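Local coordinates for protein alpha-14 giardin (Giardia lamblia, PDB 3CHJ) that binds calcium and, as an annexin, may act as a calcium-regulated structural element linking the phospholipid bilayer to the underlying axoneme, at residues Val172-Ala175 against Ile176-Gly180; Glu185-Thr188 against Trp189-Phe193; Ala219-Glu222 against Asp223-Gly227. All blocks are in the same frame, centred on the assembly; numbering follows the deposited sequence.

Interaction 1 of 3, residues Val172-Ala175 against Ile176-Gly180. With CA (calcium ion), chain B.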
loop_
_atom_site.group_PDB
_atom_site.type_symbol
_atom_site.label_atom_id
_atom_site.label_comp_id
_atom_site.label_asym_id
_atom_site.label_seq_id
_atom_site.Cartn_x
_atom_site.Cartn_y
_atom_site.Cartn_z
ATOM N N VAL A 172 -15.570 7.739 -20.362
ATOM C CA VAL A 172 -15.097 6.469 -19.813
ATOM C C VAL A 172 -15.969 5.273 -20.227
ATOM O O VAL A 172 -15.456 4.177 -20.464
ATOM C CB VAL A 172 -14.818 6.512 -18.291
ATOM C CG1 VAL A 172 -16.084 6.334 -17.427
ATOM C CG2 VAL A 172 -13.756 5.447 -17.957
ATOM N N ARG A 173 -17.274 5.505 -20.352
ATOM C CA ARG A 173 -18.152 4.484 -20.920
ATOM C C ARG A 173 -17.738 4.120 -22.343
ATOM O O ARG A 173 -17.669 2.940 -22.695
ATOM C CB ARG A 173 -19.616 4.917 -20.879
ATOM C CG ARG A 173 -20.553 3.938 -21.564
ATOM C CD ARG A 173 -20.662 2.626 -20.784
ATOM N NE ARG A 173 -21.827 1.839 -21.215
ATOM C CZ ARG A 173 -22.340 0.815 -20.536
ATOM N NH1 ARG A 173 -21.793 0.413 -19.398
ATOM N NH2 ARG A 173 -23.408 0.177 -21.002
ATOM N N LYS A 174 -17.463 5.132 -23.166
ATOM C CA LYS A 174 -16.973 4.904 -24.525
ATOM C C LYS A 174 -15.711 4.036 -24.521
ATOM O O LYS A 174 -15.608 3.051 -25.254
ATOM C CB LYS A 174 -16.733 6.249 -25.226
ATOM C CG LYS A 174 -16.337 6.172 -26.694
ATOM C CD LYS A 174 -14.829 6.051 -26.877
ATOM C CE LYS A 174 -14.450 5.667 -28.300
ATOM N NZ LYS A 174 -12.967 5.588 -28.494
ATOM N N ALA A 175 -14.777 4.384 -23.642
ATOM C CA ALA A 175 -13.534 3.633 -23.508
ATOM C C ALA A 175 -13.778 2.185 -23.072
ATOM O O ALA A 175 -13.155 1.259 -23.585
ATOM C CB ALA A 175 -12.610 4.355 -22.526
ATOM N N ILE A 176 -14.692 1.994 -22.128
ATOM C CA ILE A 176 -15.017 0.659 -21.634
ATOM C C ILE A 176 -15.647 -0.211 -22.736
ATOM O O ILE A 176 -15.420 -1.420 -22.803
ATOM C CB ILE A 176 -15.918 0.776 -20.397
ATOM C CG1 ILE A 176 -15.072 1.238 -19.194
ATOM C CG2 ILE A 176 -16.647 -0.546 -20.111
ATOM C CD1 ILE A 176 -15.878 1.683 -17.970
ATOM N N GLU A 177 -16.412 0.429 -23.612
ATOM C CA GLU A 177 -17.131 -0.309 -24.651
ATOM C C GLU A 177 -16.242 -0.851 -25.750
ATOM O O GLU A 177 -16.568 -1.885 -26.344
ATOM C CB GLU A 177 -18.278 0.522 -25.236
ATOM C CG GLU A 177 -19.453 0.610 -24.295
ATOM C CD GLU A 177 -20.689 1.235 -24.926
ATOM O OE1 GLU A 177 -20.865 1.139 -26.159
ATOM O OE2 GLU A 177 -21.498 1.812 -24.181
ATOM N N THR A 178 -15.116 -0.181 -26.014
ATOM C CA THR A 178 -14.199 -0.598 -27.086
ATOM C C THR A 178 -13.125 -1.562 -26.591
ATOM O O THR A 178 -12.531 -1.354 -25.514
ATOM C CB THR A 178 -13.487 0.601 -27.722
ATOM O OG1 THR A 178 -12.702 1.270 -26.716
ATOM C CG2 THR A 178 -14.484 1.595 -28.322
ATOM N N LYS A 179 -12.868 -2.610 -27.373
ATOM C CA LYS A 179 -11.819 -3.571 -27.057
ATOM C C LYS A 179 -10.443 -2.913 -27.149
ATOM O O LYS A 179 -10.080 -2.345 -28.183
ATOM C CB LYS A 179 -11.900 -4.774 -27.998
ATOM C CG LYS A 179 -10.994 -5.930 -27.623
ATOM C CD LYS A 179 -11.006 -7.003 -28.707
ATOM C CE LYS A 179 -12.311 -7.795 -28.679
ATOM N NZ LYS A 179 -12.376 -8.835 -29.752
ATOM N N GLY A 180 -9.694 -2.972 -26.052
ATOM C CA GLY A 180 -8.357 -2.376 -25.990
ATOM C C GLY A 180 -8.405 -0.874 -25.722
ATOM O O GLY A 180 -9.431 -0.224 -25.949
HETATM CA CA CA B . -11.383 0.646 -24.841
HETATM O O HOH W 1 -24.501 1.569 -23.407
#
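Arg-173 and Glu-177, one turn apart near the end of helix 162-177, meet with their flat ends almost perpendicular: the guanidinium and carboxylate planes stand 80° apart. A single carboxylate oxygen does the touching. Glu-177 OE2 lies 3.0 Å from Arg-173 NE in a salt bridge, though as a hydrogen bond it is weak, because the N-H points well off line. The bend at chi2 (69°) brings the far end of Arg-173 toward Glu-177 although its CB points away, and the same OE2 comes within 3.5 Å of Arg-173 CG. A water in the guanidinium plane, at its edge, gives a second path, accepting from Arg-173 NH2 and donating to Glu-177 OE2. The remaining nitrogen, NH1, has a salt bridge to Asp-215 and a hydrogen bond with Tyr-208, and Tyr-212 adds a cation-pi contact. Lys-174 slants across Thr-178, its CE 4.1 Å from Thr-178 CG2, while NZ forms salt bridges with Glu-185 and Asp-184. With chi1 at 61°, Thr-178 OG1 stands between its own backbone N and carbonyl carbon, which turns the hydroxyl onto the calcium ion at 2.4 Å. The carbonyls of Ala-175, Thr-178 and Gly-180 join it, so helix end and following loop give the metal four oxygens, in the manner of annexin calcium loops. Val-172, Ala-175 and Ile-176 pack against Trp-189 of helix 186-195, where Ile-192 also meets Val-172.

Interaction 2 of 3, residues Glu185-Thr188 against Trp189-Phe193. With CA (calcium ion), chain B.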
loop_
_atom_site.group_PDB
_atom_site.type_symbol
_atom_site.label_atom_id
_atom_site.label_comp_id
_atom_site.label_asym_id
_atom_site.label_seq_id
_atom_site.Cartn_x
_atom_site.Cartn_y
_atom_site.Cartn_z
ATOM N N GLU A 185 -8.499 7.261 -25.939
ATOM C CA GLU A 185 -8.963 6.847 -24.616
ATOM C C GLU A 185 -7.905 6.978 -23.516
ATOM O O GLU A 185 -8.248 7.003 -22.330
ATOM C CB GLU A 185 -9.488 5.411 -24.675
ATOM C CG GLU A 185 -10.673 5.299 -25.663
ATOM C CD GLU A 185 -11.116 3.889 -25.993
ATOM O OE1 GLU A 185 -10.519 2.902 -25.511
ATOM O OE2 GLU A 185 -12.092 3.768 -26.771
ATOM N N VAL A 186 -6.635 7.068 -23.909
ATOM C CA VAL A 186 -5.538 7.130 -22.928
ATOM C C VAL A 186 -5.773 8.280 -21.966
ATOM O O VAL A 186 -5.755 8.107 -20.736
ATOM C CB VAL A 186 -4.157 7.288 -23.610
ATOM C CG1 VAL A 186 -3.065 7.528 -22.578
ATOM C CG2 VAL A 186 -3.830 6.054 -24.436
ATOM N N SER A 187 -6.025 9.464 -22.529
ATOM C CA SER A 187 -6.253 10.650 -21.724
ATOM C C SER A 187 -7.422 10.527 -20.746
ATOM O O SER A 187 -7.334 11.007 -19.627
ATOM C CB SER A 187 -6.403 11.889 -22.622
ATOM O OG SER A 187 -7.562 11.796 -23.417
ATOM N N THR A 188 -8.517 9.893 -21.164
ATOM C CA THR A 188 -9.675 9.701 -20.281
ATOM C C THR A 188 -9.303 8.879 -19.042
ATOM O O THR A 188 -9.609 9.245 -17.895
ATOM C CB THR A 188 -10.793 8.979 -21.045
ATOM O OG1 THR A 188 -11.142 9.765 -22.203
ATOM C CG2 THR A 188 -12.012 8.746 -20.179
ATOM N N TRP A 189 -8.645 7.756 -19.286
ATOM C CA TRP A 189 -8.301 6.871 -18.182
ATOM C C TRP A 189 -7.344 7.535 -17.201
ATOM O O TRP A 189 -7.486 7.397 -15.983
ATOM C CB TRP A 189 -7.674 5.595 -18.705
ATOM C CG TRP A 189 -8.640 4.599 -19.317
ATOM C CD1 TRP A 189 -8.694 4.211 -20.625
ATOM C CD2 TRP A 189 -9.649 3.840 -18.630
ATOM N NE1 TRP A 189 -9.662 3.244 -20.799
ATOM C CE2 TRP A 189 -10.291 3.029 -19.599
ATOM C CE3 TRP A 189 -10.088 3.787 -17.296
ATOM C CZ2 TRP A 189 -11.335 2.145 -19.263
ATOM C CZ3 TRP A 189 -11.134 2.923 -16.956
ATOM C CH2 TRP A 189 -11.754 2.115 -17.944
ATOM N N ILE A 190 -6.347 8.231 -17.734
ATOM C CA ILE A 190 -5.356 8.872 -16.871
ATOM C C ILE A 190 -5.945 10.053 -16.106
ATOM O O ILE A 190 -5.728 10.196 -14.919
ATOM C CB ILE A 190 -4.078 9.272 -17.658
ATOM C CG1 ILE A 190 -3.463 8.045 -18.344
ATOM C CG2 ILE A 190 -3.063 9.965 -16.742
ATOM C CD1 ILE A 190 -3.050 6.903 -17.394
ATOM N N ARG A 191 -6.730 10.882 -16.791
ATOM C CA ARG A 191 -7.331 12.024 -16.133
ATOM C C ARG A 191 -8.186 11.581 -14.936
ATOM O O ARG A 191 -8.061 12.109 -13.835
ATOM C CB ARG A 191 -8.146 12.854 -17.135
ATOM C CG ARG A 191 -8.825 14.044 -16.484
ATOM C CD ARG A 191 -9.525 14.979 -17.481
ATOM N NE ARG A 191 -10.621 14.341 -18.207
ATOM C CZ ARG A 191 -10.530 13.856 -19.439
ATOM N NH1 ARG A 191 -9.390 13.939 -20.101
ATOM N NH2 ARG A 191 -11.585 13.296 -20.012
ATOM N N ILE A 192 -9.040 10.579 -15.154
ATOM C CA ILE A 192 -9.929 10.155 -14.084
ATOM C C ILE A 192 -9.134 9.506 -12.953
ATOM O O ILE A 192 -9.238 9.901 -11.782
ATOM C CB ILE A 192 -10.999 9.193 -14.605
ATOM C CG1 ILE A 192 -11.926 9.929 -15.604
ATOM C CG2 ILE A 192 -11.807 8.646 -13.437
ATOM C CD1 ILE A 192 -12.813 8.990 -16.421
ATOM N N PHE A 193 -8.324 8.512 -13.295
ATOM C CA PHE A 193 -7.718 7.720 -12.238
ATOM C C PHE A 193 -6.528 8.388 -11.567
ATOM O O PHE A 193 -6.246 8.108 -10.381
ATOM C CB PHE A 193 -7.371 6.318 -12.747
ATOM C CG PHE A 193 -8.576 5.422 -12.877
ATOM C CD1 PHE A 193 -9.492 5.586 -13.931
ATOM C CD2 PHE A 193 -8.821 4.419 -11.928
ATOM C CE1 PHE A 193 -10.628 4.771 -14.025
ATOM C CE2 PHE A 193 -9.959 3.608 -12.028
ATOM C CZ PHE A 193 -10.839 3.764 -13.059
HETATM CA CA CA B . -11.383 0.646 -24.841
HETATM O O HOH W 2 -10.423 12.386 -22.551
#
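Four consecutive i to i+4 bonds run through about two turns of chain at the start of helix 186-195, Trp-189 N to Glu-185 O, Ile-190 N to Val-186 O, Arg-191 N to Ser-187 O and Ile-192 N to Thr-188 O, all 2.9 to 3.2 Å long and none bent below 161° at the hydrogen. The Trp-189 indole leans back along the chain, its CG beside the backbone N (chi1 -76°), so that CD1 comes 3.3 Å from Glu-185 O at an oblique angle to the ring. Its NE1 hydrogen-bonds Glu-224 OE2, a second-shell contact to another calcium ligand. Glu-185, just ahead of the helix, stretches out beyond CG and brings one oxygen to the metal site, OE1 binding the calcium ion at 2.5 Å; OE2 takes the salt bridge from Lys-174. Thr-188 and Ile-192 run alongside each other in the same direction, with Thr-188 CG2 3.9 Å from Ile-192 CD1. Val-186 CG1 meets Ile-190 CG1 more loosely, at 4.3 Å. A bend at chi3 (63°) folds Arg-191 back over the preceding turn, where one water, in the guanidinium plane at its edge, joins Arg-191 NH2 to the hydroxyls of Ser-187 and Thr-188; NH2 also has a salt bridge to Asp-168. Trp-189, Arg-191 and Ile-192 touch helix 162-177, Val-186 and Ile-190 helix 144-154, Ile-190 and Phe-193 helix 227-241.

Interaction 3 of 3, residues Ala219-Glu222 against Asp223-Gly227. With CA (calcium ion), chain B.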
loop_
_atom_site.group_PDB
_atom_site.type_symbol
_atom_site.label_atom_id
_atom_site.label_comp_id
_atom_site.label_asym_id
_atom_site.label_seq_id
_atom_site.Cartn_x
_atom_site.Cartn_y
_atom_site.Cartn_z
ATOM N N ALA A 219 -15.878 -3.236 -12.999
ATOM C CA ALA A 219 -16.018 -4.291 -13.998
ATOM C C ALA A 219 -15.534 -3.833 -15.380
ATOM O O ALA A 219 -14.958 -4.622 -16.131
ATOM C CB ALA A 219 -17.478 -4.775 -14.047
ATOM N N GLY A 220 -15.767 -2.549 -15.697
ATOM C CA GLY A 220 -15.283 -1.942 -16.933
ATOM C C GLY A 220 -13.761 -1.891 -16.987
ATOM O O GLY A 220 -13.165 -2.103 -18.030
ATOM N N VAL A 221 -13.135 -1.640 -15.842
ATOM C CA VAL A 221 -11.668 -1.688 -15.742
ATOM C C VAL A 221 -11.170 -3.077 -16.095
ATOM O O VAL A 221 -10.205 -3.236 -16.856
ATOM C CB VAL A 221 -11.181 -1.276 -14.331
ATOM C CG1 VAL A 221 -9.721 -1.702 -14.118
ATOM C CG2 VAL A 221 -11.340 0.235 -14.144
ATOM N N GLU A 222 -11.866 -4.098 -15.563
ATOM C CA GLU A 222 -11.491 -5.476 -15.812
ATOM C C GLU A 222 -11.612 -5.792 -17.300
ATOM O O GLU A 222 -10.737 -6.435 -17.852
ATOM C CB GLU A 222 -12.352 -6.435 -14.972
ATOM C CG GLU A 222 -12.084 -6.333 -13.469
ATOM C CD GLU A 222 -13.307 -6.534 -12.557
ATOM O OE1 GLU A 222 -14.201 -7.377 -12.860
ATOM O OE2 GLU A 222 -13.364 -5.833 -11.505
ATOM N N ASP A 223 -12.668 -5.300 -17.949
ATOM C CA ASP A 223 -12.857 -5.507 -19.388
ATOM C C ASP A 223 -11.690 -4.913 -20.169
ATOM O O ASP A 223 -11.163 -5.535 -21.093
ATOM C CB ASP A 223 -14.153 -4.862 -19.891
ATOM C CG ASP A 223 -15.399 -5.562 -19.395
ATOM O OD1 ASP A 223 -15.303 -6.675 -18.841
ATOM O OD2 ASP A 223 -16.489 -4.981 -19.565
ATOM N N GLU A 224 -11.282 -3.713 -19.766
ATOM C CA GLU A 224 -10.369 -2.882 -20.571
ATOM C C GLU A 224 -8.906 -3.291 -20.496
ATOM O O GLU A 224 -8.165 -3.173 -21.486
ATOM C CB GLU A 224 -10.507 -1.403 -20.176
ATOM C CG GLU A 224 -9.628 -0.425 -20.989
ATOM C CD GLU A 224 -10.182 -0.092 -22.381
ATOM O OE1 GLU A 224 -10.740 -0.983 -23.063
ATOM O OE2 GLU A 224 -10.047 1.067 -22.809
ATOM N N PHE A 225 -8.489 -3.725 -19.316
ATOM C CA PHE A 225 -7.071 -3.898 -19.038
ATOM C C PHE A 225 -6.730 -5.329 -18.714
ATOM O O PHE A 225 -7.596 -6.111 -18.344
ATOM C CB PHE A 225 -6.680 -3.029 -17.849
ATOM C CG PHE A 225 -6.840 -1.544 -18.086
ATOM C CD1 PHE A 225 -5.941 -0.870 -18.906
ATOM C CD2 PHE A 225 -7.877 -0.824 -17.492
ATOM C CE1 PHE A 225 -6.063 0.529 -19.127
ATOM C CE2 PHE A 225 -8.012 0.567 -17.707
ATOM C CZ PHE A 225 -7.096 1.236 -18.541
ATOM N N GLN A 226 -5.448 -5.649 -18.857
ATOM C CA GLN A 226 -4.909 -6.932 -18.435
ATOM C C GLN A 226 -3.571 -6.748 -17.724
ATOM O O GLN A 226 -2.998 -5.656 -17.729
ATOM C CB GLN A 226 -4.762 -7.896 -19.628
ATOM C CG GLN A 226 -3.630 -7.511 -20.568
ATOM C CD GLN A 226 -3.539 -8.481 -21.718
ATOM O OE1 GLN A 226 -4.407 -8.487 -22.596
ATOM N NE2 GLN A 226 -2.516 -9.334 -21.700
ATOM N N GLY A 227 -3.062 -7.811 -17.107
ATOM C CA GLY A 227 -1.746 -7.753 -16.494
ATOM C C GLY A 227 -1.640 -6.672 -15.430
ATOM O O GLY A 227 -2.616 -6.405 -14.707
HETATM CA CA CA B . -11.383 0.646 -24.841
#
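Glu-224 and Gly-220 meet at the last turn of helix 217-224, where the glutamate's backbone N donates to Gly-220 O at 3.0 Å. From there its side chain can be traced outward. Glu-224 CB still borders the helix, 3.5 Å from Gly-220 O. CG, anti to the backbone N (chi1 -178°), sits over the centre of the Phe-225 ring, 3.7 Å above its plane, so the aliphatic part of the glutamate rests on one face of the neighbouring phenyl. At chi2 the chain bends (79°), and CD carries the carboxylate away from the helix to the calcium ion. Both oxygens bind it: Glu-224 OE1 and Glu-224 OE2 each lie 2.5 Å from the metal. OE2 also accepts from the indole N-H of Trp-189, which would steady the rotation of the carboxylate. This two-oxygen grip, facing backbone carbonyls from the end of helix 162-177 and the loop after it, follows the annexin pattern of carbonyls plus a bidentate acidic residue from further along the chain, here joined by Thr-178 OG1 and Glu-185 OE1. Next in the chain, Phe-225 is where helical geometry ends, yet its N still donates to Val-221 O at 3.0 Å. That carbonyl oxygen lies at the edge of the ring, near its plane, 3.4 Å from Phe-225 CD2. Beside it Val-221 CG1 packs 3.9 Å from Phe-225 CD2, the two side chains crossing at a slant. The phenyl also stacks with Phe-233 of helix 227-241 and stands edge-to-face with Trp-189. On another side of the helix Asp-223 keeps its carboxylate near the start of the turn, its CG 3.4 Å from Ala-219 O, while Glu-222 reaches back to a salt bridge with Arg-218.

One calcium ion joins all three interactions, but each reaches it differently. Interaction 1 offers three carbonyls and a hydroxyl from a helix end and loop, interaction 2 one carboxylate oxygen, and interaction 3 both oxygens of another carboxylate, making seven in all. Interactions 1 and 2 belong to helices consecutive in the chain and are tied by a probable hydrogen bond between Thr-178 OG1 and Glu-185 OE2. Interaction 3 closes the site from helix 217-224, with Ile-176 CG2 packed on Gly-220 CA. Each contact mixes buried and exposed residues: a buried aromatic contact between Trp-189 and Phe-225 joins 185-193 to 219-227, whereas Glu-177, Ser-187 and Asp-223 lie at the surface.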